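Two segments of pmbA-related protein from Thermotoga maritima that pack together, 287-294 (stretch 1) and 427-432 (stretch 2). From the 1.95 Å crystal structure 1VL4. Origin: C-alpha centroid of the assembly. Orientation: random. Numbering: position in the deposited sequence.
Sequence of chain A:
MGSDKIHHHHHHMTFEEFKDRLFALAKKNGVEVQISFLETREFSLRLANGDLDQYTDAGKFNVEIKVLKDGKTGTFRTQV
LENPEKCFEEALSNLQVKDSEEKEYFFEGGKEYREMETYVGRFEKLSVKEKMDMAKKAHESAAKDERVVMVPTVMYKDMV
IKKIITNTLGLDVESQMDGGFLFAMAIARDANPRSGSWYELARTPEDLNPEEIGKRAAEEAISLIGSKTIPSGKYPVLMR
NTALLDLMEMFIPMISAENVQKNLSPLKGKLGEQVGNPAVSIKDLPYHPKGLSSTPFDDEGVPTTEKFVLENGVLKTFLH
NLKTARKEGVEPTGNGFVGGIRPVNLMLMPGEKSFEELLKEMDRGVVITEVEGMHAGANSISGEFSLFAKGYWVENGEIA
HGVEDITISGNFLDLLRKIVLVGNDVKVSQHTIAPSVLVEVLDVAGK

Stretch 1, residues 287-294: YHPKGLSS
Stretch 2 (427-432) KVSQHT

No hydrogen bond passes directly between these two segments of one chain; every polar link across the contact runs through water, while a single valine supplies the nonpolar contact. The pair illustrates how segments with no direct hydrogen bond between them can still be linked, backbone to backbone, by water.

Residues 287-294 form two successive type I turns. In the first, Gly 291 N bonds to His 288 O (2.9 Å); in the second, Ser 294 N bonds to Gly 291 O (3.0 Å). Phi/psi values run -143/140 at His 288, -49/-33 at Pro 289, -109/7 at Lys 290, -90/100 at Gly 291, -77/-11 at Leu 292 and -85/1 at Ser 293. Ser 294 (chi1 m) ties the turns together: its OG accepts from His 288 N (3.1 Å) and donates to Gly 291 O (2.5 Å). The second segment leaves its strand after Val 428 (-106/138) and, through Ser 429 (-120/-155), Gln 430 (-71/-48) and His 431 (-130/-1; chi1 -44°, m; chi2 -78°), closes a loop from Ser 429 N to Thr 432 O (2.7 Å). Both segments advance in the same sense, with CA atoms of Gly 291 and Gln 430 6.4 Å apart and those of Ser 293 and His 431 6.7 Å apart.

Val 428 (chi1 t) points toward the turns. Its CG2 lies over one face of the His 288 ring, 3.8 Å from the centroid, a CH-pi contact, and its CG1 sits 3.3 Å from Lys 290 O. The ring, at chi1 t and chi2 -71°, also accepts a hydrogen bond at ND1 from Lys 290 N (3.1 Å).

Farther along, water 1 donates to Lys 290 O and Ser 429 O and accepts from Leu 292 N, each at 2.8 Å. Water 2 joins Ser 293 N (2.9 Å) to Gln 430 O (2.7 Å), and water 3 lies 2.7 Å from both Ser 293 OG and Gln 430 O. Ser 293 OG (chi1 m) also approaches His 431 CE1 obliquely at 3.5 Å.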

# COMPACT_ATOMS: atom_id res chain seq x y z
N TYR A 287 -16.60 -3.57 21.07
CA TYR A 287 -17.58 -4.16 20.21
C TYR A 287 -18.68 -3.21 19.82
O TYR A 287 -19.17 -2.45 20.63
CB TYR A 287 -18.18 -5.38 20.86
CG TYR A 287 -19.37 -5.97 20.16
CD1 TYR A 287 -19.24 -6.92 19.13
CD2 TYR A 287 -20.65 -5.64 20.59
CE1 TYR A 287 -20.38 -7.46 18.50
CE2 TYR A 287 -21.77 -6.14 19.96
CZ TYR A 287 -21.63 -7.07 18.94
OH TYR A 287 -22.78 -7.59 18.43
N HIS A 288 -19.05 -3.30 18.54
CA HIS A 288 -20.29 -2.79 18.00
C HIS A 288 -20.75 -3.82 16.93
O HIS A 288 -19.92 -4.36 16.20
CB HIS A 288 -20.05 -1.42 17.36
CG HIS A 288 -21.30 -0.76 16.85
ND1 HIS A 288 -21.98 -1.21 15.73
CD2 HIS A 288 -22.01 0.29 17.32
CE1 HIS A 288 -23.03 -0.44 15.51
NE2 HIS A 288 -23.05 0.50 16.45
N PRO A 289 -22.04 -4.10 16.86
CA PRO A 289 -22.55 -5.09 15.93
C PRO A 289 -22.10 -4.97 14.48
O PRO A 289 -21.89 -5.98 13.86
CB PRO A 289 -24.07 -4.89 16.01
CG PRO A 289 -24.29 -4.36 17.38
CD PRO A 289 -23.10 -3.56 17.73
N LYS A 290 -21.87 -3.75 14.00
CA LYS A 290 -21.42 -3.47 12.62
C LYS A 290 -19.95 -2.99 12.57
O LYS A 290 -19.45 -2.65 11.51
CB LYS A 290 -22.30 -2.37 11.99
CG LYS A 290 -23.73 -2.75 11.78
CD LYS A 290 -24.43 -1.66 11.00
CE LYS A 290 -25.95 -1.65 11.18
NZ LYS A 290 -26.47 -0.24 11.26
N GLY A 291 -19.28 -3.03 13.72
CA GLY A 291 -17.82 -2.71 13.79
C GLY A 291 -17.04 -3.98 13.57
O GLY A 291 -16.87 -4.78 14.50
N LEU A 292 -16.53 -4.17 12.35
CA LEU A 292 -15.97 -5.45 11.94
C LEU A 292 -14.57 -5.72 12.49
O LEU A 292 -14.12 -6.84 12.41
CB LEU A 292 -15.99 -5.62 10.42
CG LEU A 292 -17.38 -5.49 9.78
CD1 LEU A 292 -17.34 -5.85 8.26
CD2 LEU A 292 -18.42 -6.33 10.52
N SER A 293 -13.92 -4.71 13.08
CA SER A 293 -12.71 -4.93 13.85
C SER A 293 -12.94 -5.33 15.32
O SER A 293 -11.97 -5.60 16.02
CB SER A 293 -11.84 -3.71 13.80
OG SER A 293 -11.41 -3.61 12.42
N SER A 294 -14.20 -5.45 15.75
CA SER A 294 -14.54 -5.80 17.13
C SER A 294 -13.86 -7.10 17.51
O SER A 294 -13.81 -8.01 16.70
CB SER A 294 -16.04 -5.89 17.31
OG SER A 294 -16.72 -4.63 17.04
N LYS A 427 -23.21 6.53 12.39
CA LYS A 427 -22.84 5.65 11.31
C LYS A 427 -21.51 4.98 11.69
O LYS A 427 -20.66 5.57 12.35
CB LYS A 427 -22.70 6.41 9.98
CG LYS A 427 -22.38 5.52 8.79
CD LYS A 427 -22.64 6.17 7.47
CE LYS A 427 -22.05 5.38 6.29
NZ LYS A 427 -22.68 4.07 6.02
N VAL A 428 -21.35 3.75 11.25
CA VAL A 428 -20.15 2.96 11.56
C VAL A 428 -19.23 2.86 10.34
O VAL A 428 -19.68 2.66 9.19
CB VAL A 428 -20.60 1.54 12.04
CG1 VAL A 428 -19.37 0.61 12.23
CG2 VAL A 428 -21.31 1.62 13.26
N SER A 429 -17.91 2.99 10.55
CA SER A 429 -16.95 2.75 9.52
C SER A 429 -16.05 1.61 10.02
O SER A 429 -16.45 0.84 10.90
CB SER A 429 -16.13 4.02 9.23
OG SER A 429 -15.40 3.88 8.04
N GLN A 430 -14.83 1.55 9.52
CA GLN A 430 -13.93 0.44 9.81
C GLN A 430 -13.42 0.44 11.22
O GLN A 430 -13.41 -0.61 11.87
CB GLN A 430 -12.74 0.46 8.84
CG GLN A 430 -13.18 0.14 7.42
CD GLN A 430 -12.03 -0.36 6.55
OE1 GLN A 430 -10.87 -0.40 6.98
NE2 GLN A 430 -12.36 -0.78 5.34
N HIS A 431 -12.95 1.60 11.66
CA HIS A 431 -12.38 1.75 12.99
C HIS A 431 -12.97 2.94 13.76
O HIS A 431 -12.58 3.22 14.87
CB HIS A 431 -10.86 1.89 12.87
CG HIS A 431 -10.24 0.93 11.89
ND1 HIS A 431 -10.01 -0.40 12.19
CD2 HIS A 431 -9.86 1.10 10.59
CE1 HIS A 431 -9.48 -1.00 11.14
NE2 HIS A 431 -9.39 -0.12 10.15
N THR A 432 -13.88 3.67 13.12
CA THR A 432 -14.51 4.84 13.69
C THR A 432 -16.03 4.71 13.55
O THR A 432 -16.56 4.00 12.69
CB THR A 432 -14.02 6.14 13.02
OG1 THR A 432 -14.21 6.09 11.62
CG2 THR A 432 -12.54 6.39 13.28
O HOH W 1 -16.88 -1.94 10.66
O HOH W 2 -14.63 -2.06 13.86
O HOH W 3 -13.09 -2.92 10.45